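Superkiller protein 7 (Saccharomyces cerevisiae, PDB 4ZKE) binds GTP in a translational-GTPase-like fold and probably links the exosome to the Ski complex in cytoplasmic mRNA decay. Local coordinates at residues S11-H16 and V350-D355; D27-K32 and V135-Y140; S311-E316 and I382-K387. All coordinates share one frame; numbering follows the deposited sequence.

Interaction 1: S11-H16 and V350-D355; sequences SFIATH and VGLNPD
Phe12 and Ile13 of the N-terminal helix 9-14, with His16 just past its end, bear on Val350 and Leu352 of strand 350-352, half of a two-stranded antiparallel ribbon with strand 308-310 that accompanies the domain II barrel. The contact is mostly apolar, with no clear hydrogen bond across it.

Two CH-pi contacts carry it. Val350 sits over the middle of the Phe12 ring, its CB 3.8 Å from the centroid and only 3° off the ring normal. Leu352 CD1 does the same for His16, but displaced from the centre toward the rim, 3.5 Å from His16 CG.

Plain van der Waals packing fills in between. Leu352 CD1 also meets the edge of the Phe12 ring, 3.7 Å from Phe12 CD1; the Leu352 and Ile13 side chains cross at nearly a right angle, with Leu352 CD2 3.9 Å from Ile13 CG1. With CG swung away from the backbone N (chi1 -160°), the Phe12 ring reaches the strand and turns a face to Val350; an alanine here would probably leave Val350 CB without the ring face it packs on and open a gap beside Leu352 CD1.

Polar atoms enter at the His16 edge. Asp355 OD1 lies in the ring plane, 3.2 Å from His16 CE1, the carboxylate almost perpendicular to the imidazole. Its other oxygen turns back to its own segment: Leu352 N donates to Asp355 OD2 over 3.0 Å, arriving from above the carboxylate plane.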
loop_
_atom_site.group_PDB
_atom_site.type_symbol
_atom_site.label_atom_id
_atom_site.label_comp_id
_atom_site.label_asym_id
_atom_site.label_seq_id
_atom_site.Cartn_x
_atom_site.Cartn_y
_atom_site.Cartn_z
ATOM N N SER A 11 14.706 -14.385 20.372
ATOM C CA SER A 11 14.441 -15.634 19.669
ATOM C C SER A 11 13.278 -15.509 18.691
ATOM O O SER A 11 13.313 -16.080 17.601
ATOM C CB SER A 11 14.147 -16.753 20.669
ATOM O OG SER A 11 12.848 -16.610 21.215
ATOM N N PHE A 12 12.247 -14.771 19.088
ATOM C CA PHE A 12 11.054 -14.617 18.264
ATOM C C PHE A 12 11.400 -13.949 16.935
ATOM O O PHE A 12 10.843 -14.289 15.892
ATOM C CB PHE A 12 9.992 -13.801 19.003
ATOM C CG PHE A 12 8.600 -13.991 18.469
ATOM C CD1 PHE A 12 8.230 -13.454 17.244
ATOM C CD2 PHE A 12 7.656 -14.698 19.196
ATOM C CE1 PHE A 12 6.949 -13.626 16.752
ATOM C CE2 PHE A 12 6.372 -14.872 18.710
ATOM C CZ PHE A 12 6.018 -14.335 17.486
ATOM N N ILE A 13 12.328 -13.000 16.985
ATOM C CA ILE A 13 12.755 -12.278 15.794
ATOM C C ILE A 13 13.562 -13.190 14.872
ATOM O O ILE A 13 13.520 -13.048 13.650
ATOM C CB ILE A 13 13.590 -11.031 16.170
ATOM C CG1 ILE A 13 12.744 -10.077 17.020
ATOM C CG2 ILE A 13 14.093 -10.312 14.920
ATOM C CD1 ILE A 13 13.514 -8.914 17.616
ATOM N N ALA A 14 14.289 -14.134 15.463
ATOM C CA ALA A 14 15.126 -15.050 14.697
ATOM C C ALA A 14 14.290 -16.070 13.925
ATOM O O ALA A 14 14.698 -16.540 12.863
ATOM C CB ALA A 14 16.103 -15.762 15.619
ATOM N N THR A 15 13.123 -16.410 14.467
ATOM C CA THR A 15 12.222 -17.371 13.831
ATOM C C THR A 15 11.147 -16.670 12.996
ATOM O O THR A 15 10.219 -17.312 12.499
ATOM C CB THR A 15 11.534 -18.275 14.882
ATOM O OG1 THR A 15 10.724 -19.256 14.221
ATOM C CG2 THR A 15 10.662 -17.456 15.831
ATOM N N HIS A 16 11.278 -15.355 12.844
ATOM C CA HIS A 16 10.314 -14.564 12.084
ATOM C C HIS A 16 10.673 -14.577 10.598
ATOM O O HIS A 16 11.778 -14.179 10.227
ATOM C CB HIS A 16 10.275 -13.126 12.608
ATOM C CG HIS A 16 9.153 -12.305 12.048
ATOM N ND1 HIS A 16 7.846 -12.741 12.037
ATOM C CD2 HIS A 16 9.142 -11.071 11.491
ATOM C CE1 HIS A 16 7.078 -11.813 11.493
ATOM N NE2 HIS A 16 7.840 -10.790 11.152
ATOM N N VAL A 350 4.082 -11.671 20.351
ATOM C CA VAL A 350 4.899 -10.602 19.790
ATOM C C VAL A 350 4.474 -10.240 18.371
ATOM O O VAL A 350 4.221 -11.116 17.545
ATOM C CB VAL A 350 6.387 -10.993 19.762
ATOM C CG1 VAL A 350 7.244 -9.805 19.361
ATOM C CG2 VAL A 350 6.823 -11.535 21.119
ATOM N N GLY A 351 4.407 -8.941 18.099
ATOM C CA GLY A 351 4.164 -8.440 16.759
ATOM C C GLY A 351 5.419 -7.776 16.233
ATOM O O GLY A 351 6.104 -7.070 16.973
ATOM N N LEU A 352 5.724 -8.005 14.959
ATOM C CA LEU A 352 6.941 -7.474 14.354
ATOM C C LEU A 352 6.661 -6.790 13.021
ATOM O O LEU A 352 5.747 -7.173 12.297
ATOM C CB LEU A 352 7.961 -8.598 14.153
ATOM C CG LEU A 352 8.445 -9.288 15.430
ATOM C CD1 LEU A 352 9.164 -10.589 15.117
ATOM C CD2 LEU A 352 9.356 -8.359 16.199
ATOM N N ASN A 353 7.451 -5.769 12.711
ATOM C CA ASN A 353 7.438 -5.151 11.389
ATOM C C ASN A 353 7.612 -6.236 10.310
ATOM O O ASN A 353 8.529 -7.052 10.413
ATOM C CB ASN A 353 8.552 -4.094 11.314
ATOM C CG ASN A 353 8.570 -3.330 10.003
ATOM O OD1 ASN A 353 7.659 -3.441 9.186
ATOM N ND2 ASN A 353 9.614 -2.533 9.804
ATOM N N PRO A 354 6.729 -6.276 9.286
ATOM C CA PRO A 354 5.533 -5.490 8.974
ATOM C C PRO A 354 4.228 -6.250 9.219
ATOM O O PRO A 354 3.318 -6.174 8.391
ATOM C CB PRO A 354 5.712 -5.214 7.483
ATOM C CG PRO A 354 6.253 -6.527 6.979
ATOM C CD PRO A 354 7.085 -7.119 8.127
ATOM N N ASP A 355 4.142 -6.991 10.320
ATOM C CA ASP A 355 2.937 -7.755 10.626
ATOM C C ASP A 355 1.715 -6.851 10.726
ATOM O O ASP A 355 1.809 -5.708 11.176
ATOM C CB ASP A 355 3.094 -8.526 11.940
ATOM C CG ASP A 355 4.203 -9.562 11.889
ATOM O OD1 ASP A 355 4.575 -9.997 10.778
ATOM O OD2 ASP A 355 4.704 -9.940 12.968
#

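Interaction 2: D27-K32 and V135-Y140. With GTP (guanosine-5'-triphosphate), chain C.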
loop_
_atom_site.group_PDB
_atom_site.type_symbol
_atom_site.label_atom_id
_atom_site.label_comp_id
_atom_site.label_asym_id
_atom_site.label_seq_id
_atom_site.Cartn_x
_atom_site.Cartn_y
_atom_site.Cartn_z
ATOM N N ASP A 27 -5.112 0.894 -13.935
ATOM C CA ASP A 27 -6.453 1.414 -14.187
ATOM C C ASP A 27 -7.516 0.370 -13.879
ATOM O O ASP A 27 -7.207 -0.809 -13.704
ATOM C CB ASP A 27 -6.598 1.860 -15.642
ATOM C CG ASP A 27 -5.594 2.916 -16.032
ATOM O OD1 ASP A 27 -5.029 3.564 -15.127
ATOM O OD2 ASP A 27 -5.372 3.099 -17.247
ATOM N N THR A 28 -8.771 0.805 -13.823
ATOM C CA THR A 28 -9.881 -0.123 -13.677
ATOM C C THR A 28 -9.927 -1.034 -14.898
ATOM O O THR A 28 -9.492 -0.640 -15.985
ATOM C CB THR A 28 -11.234 0.609 -13.515
ATOM O OG1 THR A 28 -12.259 -0.337 -13.191
ATOM C CG2 THR A 28 -11.618 1.355 -14.792
ATOM N N ASN A 29 -10.433 -2.250 -14.706
ATOM C CA ASN A 29 -10.594 -3.214 -15.792
ATOM C C ASN A 29 -9.260 -3.763 -16.308
ATOM O O ASN A 29 -9.219 -4.447 -17.329
ATOM C CB ASN A 29 -11.375 -2.572 -16.943
ATOM C CG ASN A 29 -12.026 -3.593 -17.847
ATOM O OD1 ASN A 29 -12.876 -4.370 -17.411
ATOM N ND2 ASN A 29 -11.643 -3.591 -19.119
ATOM N N ALA A 30 -8.174 -3.476 -15.598
ATOM C CA ALA A 30 -6.849 -3.934 -16.012
ATOM C C ALA A 30 -6.684 -5.442 -15.814
ATOM O O ALA A 30 -5.974 -6.099 -16.580
ATOM C CB ALA A 30 -5.771 -3.182 -15.248
ATOM N N GLY A 31 -7.338 -5.979 -14.786
ATOM C CA GLY A 31 -7.294 -7.402 -14.495
ATOM C C GLY A 31 -6.501 -7.722 -13.242
ATOM O O GLY A 31 -6.064 -8.856 -13.050
ATOM N N LYS A 32 -6.323 -6.726 -12.381
ATOM C CA LYS A 32 -5.546 -6.897 -11.159
ATOM C C LYS A 32 -6.158 -7.943 -10.228
ATOM O O LYS A 32 -5.478 -8.869 -9.790
ATOM C CB LYS A 32 -5.421 -5.561 -10.424
ATOM C CG LYS A 32 -4.776 -4.471 -11.258
ATOM C CD LYS A 32 -4.579 -3.196 -10.465
ATOM C CE LYS A 32 -5.892 -2.521 -10.111
ATOM N NZ LYS A 32 -6.633 -2.065 -11.314
ATOM N N VAL A 135 -0.196 -3.339 -13.737
ATOM C CA VAL A 135 -0.981 -4.195 -14.617
ATOM C C VAL A 135 -1.626 -3.368 -15.721
ATOM O O VAL A 135 -2.279 -2.361 -15.454
ATOM C CB VAL A 135 -2.070 -4.955 -13.836
ATOM C CG1 VAL A 135 -2.832 -5.899 -14.753
ATOM C CG2 VAL A 135 -1.447 -5.728 -12.681
ATOM N N ILE A 136 -1.444 -3.810 -16.959
ATOM C CA ILE A 136 -1.895 -3.052 -18.122
ATOM C C ILE A 136 -2.703 -3.914 -19.084
ATOM O O ILE A 136 -2.298 -5.023 -19.439
ATOM C CB ILE A 136 -0.694 -2.439 -18.862
ATOM C CG1 ILE A 136 0.032 -1.466 -17.934
ATOM C CG2 ILE A 136 -1.141 -1.726 -20.138
ATOM C CD1 ILE A 136 1.357 -1.015 -18.444
ATOM N N ASP A 137 -3.851 -3.384 -19.496
ATOM C CA ASP A 137 -4.725 -4.050 -20.454
ATOM C C ASP A 137 -4.213 -3.820 -21.875
ATOM O O ASP A 137 -4.201 -2.690 -22.367
ATOM C CB ASP A 137 -6.160 -3.537 -20.314
ATOM C CG ASP A 137 -7.165 -4.385 -21.073
ATOM O OD1 ASP A 137 -6.757 -5.144 -21.979
ATOM O OD2 ASP A 137 -8.371 -4.287 -20.765
ATOM N N CYS A 138 -3.800 -4.900 -22.526
ATOM C CA CYS A 138 -3.217 -4.814 -23.858
ATOM C C CYS A 138 -4.217 -5.121 -24.968
ATOM O O CYS A 138 -3.847 -5.191 -26.139
ATOM C CB CYS A 138 -2.031 -5.765 -23.963
ATOM S SG CYS A 138 -0.665 -5.334 -22.893
ATOM N N ASN A 139 -5.480 -5.305 -24.599
ATOM C CA ASN A 139 -6.529 -5.536 -25.580
ATOM C C ASN A 139 -6.603 -4.365 -26.552
ATOM O O ASN A 139 -6.140 -3.265 -26.249
ATOM C CB ASN A 139 -7.876 -5.740 -24.884
ATOM C CG ASN A 139 -8.971 -6.190 -25.839
ATOM O OD1 ASN A 139 -8.696 -6.721 -26.916
ATOM N ND2 ASN A 139 -10.222 -5.981 -25.440
ATOM N N TYR A 140 -7.174 -4.610 -27.726
ATOM C CA TYR A 140 -7.271 -3.578 -28.748
ATOM C C TYR A 140 -8.109 -2.411 -28.246
ATOM O O TYR A 140 -9.093 -2.605 -27.532
ATOM C CB TYR A 140 -7.868 -4.153 -30.033
ATOM C CG TYR A 140 -7.042 -5.275 -30.621
ATOM C CD1 TYR A 140 -5.791 -5.024 -31.169
ATOM C CD2 TYR A 140 -7.510 -6.584 -30.622
ATOM C CE1 TYR A 140 -5.027 -6.042 -31.704
ATOM C CE2 TYR A 140 -6.752 -7.612 -31.157
ATOM C CZ TYR A 140 -5.510 -7.332 -31.696
ATOM O OH TYR A 140 -4.747 -8.342 -32.229
HETATM P PG GTP C . -10.564 -2.665 -10.804
HETATM O O1G GTP C . -10.792 -3.429 -9.524
HETATM O O2G GTP C . -11.770 -1.796 -11.070
HETATM O O3G GTP C . -9.334 -1.794 -10.710
HETATM O O3B GTP C . -10.406 -3.698 -12.029
HETATM P PB GTP C . -9.222 -4.785 -12.032
HETATM O O1B GTP C . -9.140 -5.434 -10.668
HETATM O O2B GTP C . -7.898 -4.164 -12.406
HETATM O O3A GTP C . -9.644 -5.883 -13.135
HETATM P PA GTP C . -10.749 -7.040 -12.917
HETATM O O1A GTP C . -10.099 -8.214 -12.234
HETATM O O2A GTP C . -11.967 -6.560 -12.162
HETATM O "O5'" GTP C . -11.153 -7.459 -14.418
HETATM C "C5'" GTP C . -11.809 -6.575 -15.302
HETATM C "C4'" GTP C . -12.489 -7.400 -16.389
HETATM O "O4'" GTP C . -11.490 -7.916 -17.245
HETATM C "C3'" GTP C . -13.259 -8.583 -15.831
HETATM O "O3'" GTP C . -14.522 -8.662 -16.449
HETATM C "C2'" GTP C . -12.438 -9.800 -16.192
HETATM O "O2'" GTP C . -13.260 -10.893 -16.527
HETATM C "C1'" GTP C . -11.597 -9.322 -17.366
HETATM N N9 GTP C . -10.246 -9.901 -17.355
HETATM C C8 GTP C . -9.307 -9.820 -16.361
HETATM N N7 GTP C . -8.198 -10.481 -16.771
HETATM C C5 GTP C . -8.413 -10.964 -18.016
HETATM C C6 GTP C . -7.628 -11.704 -18.899
HETATM O O6 GTP C . -6.483 -12.045 -18.599
HETATM N N1 GTP C . -8.148 -12.059 -20.123
HETATM C C2 GTP C . -9.428 -11.683 -20.471
HETATM N N2 GTP C . -9.928 -12.025 -21.652
HETATM N N3 GTP C . -10.197 -10.954 -19.595
HETATM C C4 GTP C . -9.700 -10.604 -18.390
#
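Ala30 and Lys32 pack on Val135 where the phosphate-binding loop meets the C-terminal end of strand 131-137. The loop fits the P-loop (Walker A) pattern between strand 18-25 and helix 32-42, and it wraps the GTP phosphates.

Asp27 opens a type II turn that closes at Ala30. Thr28 reaches the gamma phosphate: OG1, anti to the backbone N (chi1 -172°), donates to GTP O2G over 2.6 Å. Asn29 takes the positive-phi corner of the turn, from which its N reaches the bridging GTP O3B at 3.0 Å. Its carbonyl O faces Asp137, 3.5 Å from OD2, and the two acceptors are reconciled by Lys180, whose NZ hydrogen-bonds Asn29 O and forms a salt bridge with Asp137 OD2. Ala30 puts its CB against the strand backbone, 3.6 Å from Val135 O. At Gly31 a side chain would run into the guanine and into the preceding carbonyl; the bare backbone lets its N donate to GTP O2B, with a second, weak bond to O3A.

Lys32 then grips the same beta-phosphate oxygen twice, from its N and, at 2.7 Å, from NZ, which makes three donors on O2B counting Gly31. Bends at chi3 and chi4 fold the lysine back so that NZ also holds GTP O3G at 2.8 Å. The aliphatic part of the chain passes over Val135, with Lys32 CG 3.8 Å from Val135 CB. At the end of the strand, Asp137 OD1 accepts from Asn139 N, an Asx turn.

Strand 131-137 runs between parallel strands 18-25 and 174-179, with the backbone of Val135 hydrogen-bonded to Leu25 and that of Ile136 to Leu177 and Asn179. Ile136, pointing away from the loop, packs on Leu198 of helix 188-204, while Asp27 touches helix 153-161.

Interaction 3: S311-E316 and I382-K387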
loop_
_atom_site.group_PDB
_atom_site.type_symbol
_atom_site.label_atom_id
_atom_site.label_comp_id
_atom_site.label_asym_id
_atom_site.label_seq_id
_atom_site.Cartn_x
_atom_site.Cartn_y
_atom_site.Cartn_z
ATOM N N SER A 311 2.226 -8.461 24.142
ATOM C CA SER A 311 1.052 -8.376 24.997
ATOM C C SER A 311 1.432 -7.938 26.406
ATOM O O SER A 311 2.492 -8.305 26.915
ATOM C CB SER A 311 0.331 -9.723 25.035
ATOM O OG SER A 311 -0.830 -9.656 25.844
ATOM N N GLY A 312 0.566 -7.137 27.021
ATOM C CA GLY A 312 0.782 -6.670 28.377
ATOM C C GLY A 312 1.482 -5.326 28.455
ATOM O O GLY A 312 1.465 -4.678 29.500
ATOM N N GLN A 313 2.104 -4.901 27.360
ATOM C CA GLN A 313 2.820 -3.629 27.347
ATOM C C GLN A 313 1.862 -2.444 27.349
ATOM O O GLN A 313 0.732 -2.542 26.865
ATOM C CB GLN A 313 3.746 -3.539 26.131
ATOM C CG GLN A 313 4.985 -4.413 26.232
ATOM C CD GLN A 313 5.994 -4.125 25.134
ATOM O OE1 GLN A 313 5.684 -4.220 23.946
ATOM N NE2 GLN A 313 7.209 -3.765 25.529
ATOM N N THR A 314 2.325 -1.326 27.900
ATOM C CA THR A 314 1.562 -0.087 27.885
ATOM C C THR A 314 1.857 0.658 26.591
ATOM O O THR A 314 3.000 0.693 26.138
ATOM C CB THR A 314 1.899 0.812 29.093
ATOM O OG1 THR A 314 1.820 0.046 30.301
ATOM C CG2 THR A 314 0.926 1.988 29.182
ATOM N N ILE A 315 0.817 1.250 26.006
ATOM C CA ILE A 315 0.934 1.954 24.731
ATOM C C ILE A 315 0.238 3.313 24.764
ATOM O O ILE A 315 -0.544 3.601 25.672
ATOM C CB ILE A 315 0.348 1.112 23.568
ATOM C CG1 ILE A 315 -1.080 0.637 23.877
ATOM C CG2 ILE A 315 1.242 -0.091 23.285
ATOM C CD1 ILE A 315 -2.179 1.609 23.476
ATOM N N GLU A 316 0.550 4.144 23.771
ATOM C CA GLU A 316 -0.126 5.423 23.558
ATOM C C GLU A 316 -0.815 5.430 22.198
ATOM O O GLU A 316 -0.200 5.086 21.192
ATOM C CB GLU A 316 0.863 6.592 23.628
ATOM C CG GLU A 316 1.284 7.004 25.026
ATOM C CD GLU A 316 2.421 8.017 25.012
ATOM O OE1 GLU A 316 2.554 8.754 24.010
ATOM O OE2 GLU A 316 3.187 8.072 25.996
ATOM N N ILE A 382 0.016 4.252 16.882
ATOM C CA ILE A 382 0.161 3.690 18.210
ATOM C C ILE A 382 1.649 3.480 18.487
ATOM O O ILE A 382 2.386 2.982 17.635
ATOM C CB ILE A 382 -0.631 2.365 18.352
ATOM C CG1 ILE A 382 -0.503 1.809 19.771
ATOM C CG2 ILE A 382 -0.174 1.335 17.317
ATOM C CD1 ILE A 382 -1.484 0.696 20.072
ATOM N N ILE A 383 2.086 3.900 19.671
ATOM C CA ILE A 383 3.476 3.749 20.088
ATOM C C ILE A 383 3.540 3.214 21.512
ATOM O O ILE A 383 2.527 3.167 22.209
ATOM C CB ILE A 383 4.243 5.089 20.013
ATOM C CG1 ILE A 383 3.565 6.145 20.892
ATOM C CG2 ILE A 383 4.326 5.563 18.565
ATOM C CD1 ILE A 383 4.351 7.430 21.033
ATOM N N HIS A 384 4.730 2.808 21.941
ATOM C CA HIS A 384 4.922 2.397 23.324
ATOM C C HIS A 384 4.773 3.619 24.220
ATOM O O HIS A 384 5.139 4.730 23.836
ATOM C CB HIS A 384 6.287 1.739 23.532
ATOM C CG HIS A 384 6.424 1.056 24.858
ATOM N ND1 HIS A 384 6.939 1.683 25.972
ATOM C CD2 HIS A 384 6.097 -0.199 25.252
ATOM C CE1 HIS A 384 6.931 0.843 26.992
ATOM N NE2 HIS A 384 6.425 -0.306 26.582
ATOM N N SER A 385 4.228 3.414 25.413
ATOM C CA SER A 385 3.956 4.524 26.311
ATOM C C SER A 385 5.239 5.198 26.780
ATOM O O SER A 385 6.201 4.536 27.172
ATOM C CB SER A 385 3.144 4.049 27.514
ATOM O OG SER A 385 2.966 5.097 28.448
ATOM N N ARG A 386 5.243 6.524 26.716
ATOM C CA ARG A 386 6.336 7.327 27.243
ATOM C C ARG A 386 6.022 7.657 28.702
ATOM O O ARG A 386 5.858 8.820 29.074
ATOM C CB ARG A 386 6.523 8.592 26.402
ATOM C CG ARG A 386 6.682 8.304 24.908
ATOM C CD ARG A 386 6.789 9.571 24.071
ATOM N NE ARG A 386 5.493 10.209 23.849
ATOM C CZ ARG A 386 5.316 11.321 23.141
ATOM N NH1 ARG A 386 6.353 11.931 22.578
ATOM N NH2 ARG A 386 4.100 11.831 22.995
ATOM N N LYS A 387 5.936 6.610 29.519
ATOM C CA LYS A 387 5.439 6.714 30.891
ATOM C C LYS A 387 6.356 7.520 31.808
ATOM O O LYS A 387 7.564 7.609 31.577
ATOM C CB LYS A 387 5.238 5.312 31.483
ATOM C CG LYS A 387 6.477 4.415 31.411
ATOM C CD LYS A 387 6.371 3.337 30.330
ATOM C CE LYS A 387 6.373 1.940 30.934
ATOM N NZ LYS A 387 5.265 1.744 31.910
#
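Glu316 and Ile383 form an antiparallel hydrogen-bonded pair, joining strands 314-318 and 381-384 of the domain II beta-barrel. Both their amides are used: Glu316 N gives to Ile383 O at 2.7 Å, and Ile383 N returns to Glu316 O at 3.0 Å, in the carbonyl plane. Glu316 O also takes a CA-H...O contact from Ile382. One step along, past the non-hydrogen-bonded pair Ile315 and His384, Ser385 N donates to Thr314 O. That bond comes in 43° above the carbonyl plane, and the same oxygen lies over one face of the His384 ring.

The Glu316 carboxylate is buried but well supplied. OE2 accepts from Arg386 N at 2.7 Å, again from above the carboxylate plane. OE1 uses its syn lone pair for Arg386 NE, a salt bridge of 3.3 Å, and takes a further bond from His318 NE2. These partners would probably stabilise the ionised acid. Arg386 NH1, in turn, gives to Leu399 O.

Apolar contacts complete the pairing. Thr314 CG2 presses on Ser385 CB at 3.5 Å, tighter than usual. Ile315 CG1 stands between its backbone N and carbonyl carbon (chi1 52°), and beyond it CD1 meets Ile382 CD1 at 3.6 Å.

Overall arrangement
Starting from the N terminus, the chain leaves helix 9-14 and runs straight into strand 18-25 of the mixed GTPase sheet. Interaction 2 closes a loop of about a hundred residues inside that domain, bringing two parallel strands' ends together at the nucleotide, and it is nested within the far longer loop closed by interaction 1, which ties the N-terminal helix to domain II. Interaction 3 opens at 311-316, well after interaction 2 has closed but before 350-355 is reached, and closes at 382-387, so interactions 1 and 3 cross. Those two lie on the same side of the chain's centre, about 18 Å apart between centres, whereas interaction 2 lies opposite, its centre about 37 Å and 44 Å from theirs.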